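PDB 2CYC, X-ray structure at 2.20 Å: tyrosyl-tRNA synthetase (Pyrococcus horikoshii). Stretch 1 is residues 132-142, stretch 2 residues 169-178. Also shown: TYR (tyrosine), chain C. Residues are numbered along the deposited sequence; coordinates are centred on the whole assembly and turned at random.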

ATOM      1  N   GLN A 132      -1.871  -0.572   9.742  1.00 20.20           N
ATOM      2  CA  GLN A 132      -1.169  -1.782  10.125  1.00 19.41           C
ATOM      3  C   GLN A 132      -2.026  -2.948   9.626  1.00 18.22           C
ATOM      4  O   GLN A 132      -1.514  -3.988   9.211  1.00 19.23           O
ATOM      5  CB  GLN A 132      -0.999  -1.848  11.635  1.00 17.73           C
ATOM      6  CG  GLN A 132      -0.325  -3.137  12.118  1.00 23.17           C
ATOM      7  CD  GLN A 132       0.042  -3.091  13.588  1.00 25.66           C
ATOM      8  OE1 GLN A 132      -0.722  -2.589  14.415  1.00 27.29           O
ATOM      9  NE2 GLN A 132       1.211  -3.627  13.926  1.00 25.10           N
ATOM     10  N   THR A 133      -3.338  -2.758   9.651  1.00 20.31           N
ATOM     11  CA  THR A 133      -4.256  -3.786   9.182  1.00 20.11           C
ATOM     12  C   THR A 133      -4.273  -3.825   7.648  1.00 18.23           C
ATOM     13  O   THR A 133      -4.488  -4.879   7.056  1.00 16.99           O
ATOM     14  CB  THR A 133      -5.660  -3.579   9.807  1.00 21.38           C
ATOM     15  OG1 THR A 133      -5.668  -4.208  11.097  1.00 17.17           O
ATOM     16  CG2 THR A 133      -6.771  -4.172   8.942  1.00 16.18           C
ATOM     17  N   VAL A 134      -4.024  -2.695   6.996  1.00 17.87           N
ATOM     18  CA  VAL A 134      -3.951  -2.714   5.535  1.00 14.02           C
ATOM     19  C   VAL A 134      -2.770  -3.641   5.192  1.00 20.76           C
ATOM     20  O   VAL A 134      -2.855  -4.473   4.280  1.00 18.37           O
ATOM     21  CB  VAL A 134      -3.669  -1.313   4.935  1.00 15.52           C
ATOM     22  CG1 VAL A 134      -3.238  -1.462   3.478  1.00 12.90           C
ATOM     23  CG2 VAL A 134      -4.935  -0.428   5.013  1.00 12.77           C
ATOM     24  N   ILE A 135      -1.676  -3.495   5.941  1.00 19.27           N
ATOM     25  CA  ILE A 135      -0.484  -4.319   5.734  1.00 18.03           C
ATOM     26  C   ILE A 135      -0.784  -5.792   6.039  1.00 21.95           C
ATOM     27  O   ILE A 135      -0.449  -6.679   5.258  1.00 17.88           O
ATOM     28  CB  ILE A 135       0.686  -3.890   6.656  1.00 20.07           C
ATOM     29  CG1 ILE A 135       1.125  -2.459   6.335  1.00 23.41           C
ATOM     30  CG2 ILE A 135       1.862  -4.852   6.491  1.00 10.75           C
ATOM     31  CD1 ILE A 135       1.578  -2.270   4.918  1.00 25.14           C
ATOM     32  N   ASP A 136      -1.407  -6.037   7.189  1.00 16.84           N
ATOM     33  CA  ASP A 136      -1.743  -7.392   7.618  1.00 17.50           C
ATOM     34  C   ASP A 136      -2.533  -8.130   6.539  1.00 21.20           C
ATOM     35  O   ASP A 136      -2.260  -9.292   6.224  1.00 21.65           O
ATOM     36  CB  ASP A 136      -2.552  -7.333   8.916  1.00 21.70           C
ATOM     37  CG  ASP A 136      -2.790  -8.704   9.520  1.00 28.28           C
ATOM     38  OD1 ASP A 136      -1.913  -9.585   9.369  1.00 22.68           O
ATOM     39  OD2 ASP A 136      -3.847  -8.890  10.162  1.00 27.08           O
ATOM     40  N   ILE A 137      -3.526  -7.446   5.986  1.00 16.09           N
ATOM     41  CA  ILE A 137      -4.341  -8.005   4.926  1.00 16.79           C
ATOM     42  C   ILE A 137      -3.484  -8.220   3.670  1.00 18.87           C
ATOM     43  O   ILE A 137      -3.542  -9.276   3.033  1.00 18.62           O
ATOM     44  CB  ILE A 137      -5.497  -7.043   4.589  1.00 19.02           C
ATOM     45  CG1 ILE A 137      -6.524  -7.056   5.724  1.00 15.87           C
ATOM     46  CG2 ILE A 137      -6.123  -7.412   3.245  1.00 13.09           C
ATOM     47  CD1 ILE A 137      -7.439  -5.811   5.739  1.00 14.19           C
ATOM     48  N   SER A 138      -2.685  -7.216   3.325  1.00 16.95           N
ATOM     49  CA  SER A 138      -1.850  -7.289   2.133  1.00 19.20           C
ATOM     50  C   SER A 138      -0.864  -8.447   2.142  1.00 21.65           C
ATOM     51  O   SER A 138      -0.410  -8.883   1.084  1.00 21.48           O
ATOM     52  CB  SER A 138      -1.116  -5.969   1.933  1.00 20.27           C
ATOM     53  OG  SER A 138      -2.050  -4.951   1.637  1.00 20.61           O
ATOM     54  N   LYS A 139      -0.533  -8.937   3.333  1.00 15.64           N
ATOM     55  CA  LYS A 139       0.368 -10.078   3.464  1.00 18.73           C
ATOM     56  C   LYS A 139      -0.335 -11.365   3.028  1.00 21.05           C
ATOM     57  O   LYS A 139       0.324 -12.356   2.722  1.00 22.14           O
ATOM     58  CB  LYS A 139       0.807 -10.267   4.916  1.00 20.38           C
ATOM     59  CG  LYS A 139       1.921  -9.374   5.395  1.00 26.80           C
ATOM     60  CD  LYS A 139       2.166  -9.636   6.875  1.00 28.09           C
ATOM     61  CE  LYS A 139       3.638  -9.790   7.189  1.00 35.28           C
ATOM     62  NZ  LYS A 139       4.248 -10.959   6.505  1.00 22.17           N
ATOM     63  N   ASN A 140      -1.668 -11.349   2.997  1.00 18.02           N
ATOM     64  CA  ASN A 140      -2.433 -12.544   2.626  1.00 19.74           C
ATOM     65  C   ASN A 140      -3.074 -12.485   1.255  1.00 23.71           C
ATOM     66  O   ASN A 140      -3.939 -13.298   0.946  1.00 26.45           O
ATOM     67  CB  ASN A 140      -3.531 -12.812   3.659  1.00 20.15           C
ATOM     68  CG  ASN A 140      -2.971 -13.068   5.041  1.00 23.31           C
ATOM     69  OD1 ASN A 140      -2.854 -12.155   5.859  1.00 27.54           O
ATOM     70  ND2 ASN A 140      -2.604 -14.312   5.303  1.00 23.55           N
ATOM     71  N   VAL A 141      -2.659 -11.518   0.446  1.00 22.58           N
ATOM     72  CA  VAL A 141      -3.206 -11.346  -0.888  1.00 21.91           C
ATOM     73  C   VAL A 141      -2.056 -11.124  -1.868  1.00 26.12           C
ATOM     74  O   VAL A 141      -1.146 -10.342  -1.601  1.00 23.03           O
ATOM     75  CB  VAL A 141      -4.150 -10.118  -0.948  1.00 22.21           C
ATOM     76  CG1 VAL A 141      -4.808 -10.037  -2.319  1.00 18.61           C
ATOM     77  CG2 VAL A 141      -5.197 -10.200   0.153  1.00 16.52           C
ATOM     78  N   THR A 142      -2.097 -11.805  -3.003  1.00 22.93           N
ATOM     79  CA  THR A 142      -1.038 -11.650  -3.987  1.00 23.41           C
ATOM     80  C   THR A 142      -1.231 -10.402  -4.822  1.00 21.97           C
ATOM     81  O   THR A 142      -2.345  -9.889  -4.962  1.00 26.45           O
ATOM     82  CB  THR A 142      -0.985 -12.839  -4.950  1.00 23.47           C
ATOM     83  OG1 THR A 142      -2.197 -12.882  -5.711  1.00 26.26           O
ATOM     84  CG2 THR A 142      -0.808 -14.150  -4.175  1.00 19.07           C
ATOM     85  N   PRO A 169      -7.797  -1.201  -3.362  1.00 18.60           N
ATOM     86  CA  PRO A 169      -8.575  -2.392  -2.989  1.00 21.25           C
ATOM     87  C   PRO A 169      -8.244  -2.947  -1.597  1.00 20.38           C
ATOM     88  O   PRO A 169      -9.110  -3.486  -0.911  1.00 16.89           O
ATOM     89  CB  PRO A 169      -8.251  -3.385  -4.108  1.00 17.56           C
ATOM     90  CG  PRO A 169      -7.882  -2.477  -5.282  1.00 21.34           C
ATOM     91  CD  PRO A 169      -7.029  -1.442  -4.594  1.00 20.33           C
ATOM     92  N   MET A 170      -6.987  -2.834  -1.187  1.00 14.51           N
ATOM     93  CA  MET A 170      -6.602  -3.331   0.121  1.00 17.07           C
ATOM     94  C   MET A 170      -7.190  -2.419   1.201  1.00 16.65           C
ATOM     95  O   MET A 170      -7.479  -2.855   2.316  1.00 20.25           O
ATOM     96  CB  MET A 170      -5.072  -3.421   0.218  1.00 11.65           C
ATOM     97  CG  MET A 170      -4.482  -4.454  -0.748  1.00 15.45           C
ATOM     98  SD  MET A 170      -5.058  -6.157  -0.443  1.00 21.01           S
ATOM     99  CE  MET A 170      -6.525  -6.261  -1.530  1.00 19.26           C
ATOM    100  N   MET A 171      -7.379  -1.150   0.860  1.00 19.64           N
ATOM    101  CA  MET A 171      -7.977  -0.207   1.797  1.00 18.89           C
ATOM    102  C   MET A 171      -9.466  -0.543   1.958  1.00 18.06           C
ATOM    103  O   MET A 171     -10.014  -0.442   3.057  1.00 18.08           O
ATOM    104  CB  MET A 171      -7.829   1.229   1.280  1.00 16.59           C
ATOM    105  CG  MET A 171      -6.426   1.806   1.391  1.00 15.83           C
ATOM    106  SD  MET A 171      -6.275   3.334   0.429  1.00 19.51           S
ATOM    107  CE  MET A 171      -7.454   4.412   1.315  1.00 15.91           C
ATOM    108  N   GLN A 172     -10.115  -0.946   0.866  1.00 14.55           N
ATOM    109  CA  GLN A 172     -11.539  -1.278   0.922  1.00 19.44           C
ATOM    110  C   GLN A 172     -11.746  -2.490   1.816  1.00 20.60           C
ATOM    111  O   GLN A 172     -12.699  -2.531   2.603  1.00 16.11           O
ATOM    112  CB  GLN A 172     -12.116  -1.560  -0.480  1.00 14.77           C
ATOM    113  CG  GLN A 172     -13.654  -1.807  -0.483  1.00 12.74           C
ATOM    114  CD  GLN A 172     -14.315  -1.502  -1.825  1.00 15.13           C
ATOM    115  OE1 GLN A 172     -13.761  -0.766  -2.638  1.00 13.11           O
ATOM    116  NE2 GLN A 172     -15.521  -2.044  -2.048  1.00  8.92           N
ATOM    117  N   VAL A 173     -10.860  -3.475   1.708  1.00 13.02           N
ATOM    118  CA  VAL A 173     -10.992  -4.652   2.557  1.00 16.54           C
ATOM    119  C   VAL A 173     -10.736  -4.275   4.022  1.00 17.22           C
ATOM    120  O   VAL A 173     -11.474  -4.696   4.918  1.00 17.66           O
ATOM    121  CB  VAL A 173     -10.024  -5.763   2.106  1.00 17.59           C
ATOM    122  CG1 VAL A 173     -10.028  -6.911   3.096  1.00 10.97           C
ATOM    123  CG2 VAL A 173     -10.445  -6.263   0.727  1.00 14.29           C
ATOM    124  N   ALA A 174      -9.701  -3.469   4.256  1.00 15.83           N
ATOM    125  CA  ALA A 174      -9.351  -3.015   5.605  1.00 16.10           C
ATOM    126  C   ALA A 174     -10.487  -2.201   6.232  1.00 16.49           C
ATOM    127  O   ALA A 174     -10.748  -2.301   7.435  1.00 15.26           O
ATOM    128  CB  ALA A 174      -8.057  -2.178   5.562  1.00 10.45           C
ATOM    129  N   ASP A 175     -11.163  -1.404   5.412  1.00 14.88           N
ATOM    130  CA  ASP A 175     -12.282  -0.602   5.890  1.00 17.49           C
ATOM    131  C   ASP A 175     -13.311  -1.500   6.557  1.00 22.65           C
ATOM    132  O   ASP A 175     -13.962  -1.107   7.529  1.00 14.83           O
ATOM    133  CB  ASP A 175     -12.979   0.127   4.736  1.00 19.14           C
ATOM    134  CG  ASP A 175     -12.109   1.176   4.092  1.00 17.71           C
ATOM    135  OD1 ASP A 175     -11.172   1.664   4.756  1.00 17.86           O
ATOM    136  OD2 ASP A 175     -12.380   1.520   2.927  1.00 18.01           O
ATOM    137  N   ILE A 176     -13.472  -2.703   6.012  1.00 15.39           N
ATOM    138  CA  ILE A 176     -14.438  -3.639   6.556  1.00 17.66           C
ATOM    139  C   ILE A 176     -14.037  -4.129   7.945  1.00 15.67           C
ATOM    140  O   ILE A 176     -14.807  -4.027   8.906  1.00 17.26           O
ATOM    141  CB  ILE A 176     -14.628  -4.863   5.604  1.00 22.69           C
ATOM    142  CG1 ILE A 176     -15.389  -4.419   4.347  1.00 18.51           C
ATOM    143  CG2 ILE A 176     -15.362  -5.996   6.334  1.00 15.24           C
ATOM    144  CD1 ILE A 176     -15.410  -5.441   3.218  1.00 10.78           C
ATOM    145  N   PHE A 177     -12.822  -4.642   8.060  1.00 16.65           N
ATOM    146  CA  PHE A 177     -12.377  -5.175   9.337  1.00 21.17           C
ATOM    147  C   PHE A 177     -12.125  -4.138  10.409  1.00 19.69           C
ATOM    148  O   PHE A 177     -12.424  -4.374  11.574  1.00 19.61           O
ATOM    149  CB  PHE A 177     -11.157  -6.063   9.106  1.00 16.57           C
ATOM    150  CG  PHE A 177     -11.484  -7.283   8.303  1.00 19.82           C
ATOM    151  CD1 PHE A 177     -12.173  -8.349   8.889  1.00 22.06           C
ATOM    152  CD2 PHE A 177     -11.217  -7.325   6.940  1.00 15.70           C
ATOM    153  CE1 PHE A 177     -12.600  -9.438   8.123  1.00 23.44           C
ATOM    154  CE2 PHE A 177     -11.641  -8.411   6.159  1.00 16.54           C
ATOM    155  CZ  PHE A 177     -12.336  -9.468   6.754  1.00 18.58           C
ATOM    156  N   TYR A 178     -11.616  -2.974  10.018  1.00 17.88           N
ATOM    157  CA  TYR A 178     -11.345  -1.931  10.992  1.00 19.66           C
ATOM    158  C   TYR A 178     -12.616  -1.424  11.676  1.00 20.55           C
ATOM    159  O   TYR A 178     -12.594  -1.089  12.857  1.00 19.99           O
ATOM    160  CB  TYR A 178     -10.635  -0.753  10.338  1.00 21.96           C
ATOM    161  CG  TYR A 178     -10.056   0.195  11.355  1.00 20.14           C
ATOM    162  CD1 TYR A 178      -8.857  -0.105  12.005  1.00 21.07           C
ATOM    163  CD2 TYR A 178     -10.710   1.380  11.684  1.00 17.40           C
ATOM    164  CE1 TYR A 178      -8.322   0.756  12.951  1.00 20.80           C
ATOM    165  CE2 TYR A 178     -10.189   2.246  12.627  1.00 23.63           C
ATOM    166  CZ  TYR A 178      -8.991   1.928  13.252  1.00 24.52           C
ATOM    167  OH  TYR A 178      -8.447   2.800  14.154  1.00 27.70           O
TER
HETATM  168  N   TYR C 701     -15.118   1.054  -4.433  1.00 14.73           N
HETATM  169  CA  TYR C 701     -16.441   1.673  -4.119  1.00 22.87           C
HETATM  170  C   TYR C 701     -17.049   2.298  -5.374  1.00 25.66           C
HETATM  171  O   TYR C 701     -16.339   2.374  -6.401  1.00 26.49           O
HETATM  172  CB  TYR C 701     -16.278   2.744  -3.029  1.00 14.73           C
HETATM  173  CG  TYR C 701     -15.822   2.186  -1.695  1.00 17.44           C
HETATM  174  CD1 TYR C 701     -16.594   1.252  -1.005  1.00 14.90           C
HETATM  175  CD2 TYR C 701     -14.614   2.592  -1.120  1.00 17.69           C
HETATM  176  CE1 TYR C 701     -16.171   0.729   0.230  1.00 16.73           C
HETATM  177  CE2 TYR C 701     -14.189   2.088   0.108  1.00 16.39           C
HETATM  178  CZ  TYR C 701     -14.965   1.156   0.777  1.00 16.40           C
HETATM  179  OH  TYR C 701     -14.528   0.651   1.989  1.00 16.00           O
HETATM  180  OXT TYR C 701     -18.224   2.708  -5.315  1.00 26.11           O

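Two helical segments of tyrosyl-tRNA synthetase, 132-138 and 169-178, pack obliquely, their N-to-C directions 113° apart and their axes 8.9 Å apart at closest approach. The contact buries 422 Å², both sides summed, and no hydrogen bond crosses it; van der Waals packing holds the two together.

The central feature is a knob in a hole: the side chain of Ile137 (chi1 m, chi2 t) sits among Met170, Val173, Ala174 and Phe177. Ile137 CD1 lies 3.4 Å from Ala174 CA and 3.7 Å from Ala174 CB, a close approach to the backbone that the short alanine side chain leaves open. The same methyl reaches Val173 CG1 at 3.9 Å and Phe177 CD2 at 4.2 Å, meeting the phenylalanine ring obliquely. Ile137 CG2 lies 4.0 Å from Met170 SD and is also 3.9 Å from Val173 CG1. A branched aliphatic side chain thus touches several neighbours at once.

Ala174 also marks the nearest backbone approach, its CA 5.4 Å from Val134 CA. Its small methyl is met by Val134 CG2 at 3.6 Å and by Thr133 CG2 at 4.1 Å. Thr133 therefore offers its methyl to the apolar contact, while its OG1 is hydrogen-bonded elsewhere in the structure. The CA-to-CB bond of Val134 points sideways relative to stretch 2, yet both its methyls make contact: besides the alanine, CG1 lies 4.2 Å from Met170 CB, and CG2 comes within 4.4 Å of Met171 CA.

Met170 has more area covered by the opposing stretch than any other residue here. Its CA-to-CB bond points toward stretch 1, and with chi1 and chi2 both m the long, unbranched chain also reaches Val141, the last residue of the type I turn that starts at Ser138: Met170 SD is 4.1 Å from Val141 CG2.

The buried hydroxyl of Ser138 is satisfied within its own segment. Ser138 OG donates to Val134 O at 2.8 Å, a bond back to its own helix that lets a hydroxyl sit buried with its oxygen 3.4 Å from Met170 CG. Main-chain bonds, such as Ile137 N to Thr133 O (2.9 Å) and Ala174 N to Met170 O (3.0 Å), likewise occupy polar groups of the packed helices.

Stretch 2 also binds the ligand tyrosine through side chains that do not take part in the helix contact: the ligand N donates to Gln172 OE1 at 2.9 Å, and its OH to Asp175 OD2 in a very short bond of 2.5 Å.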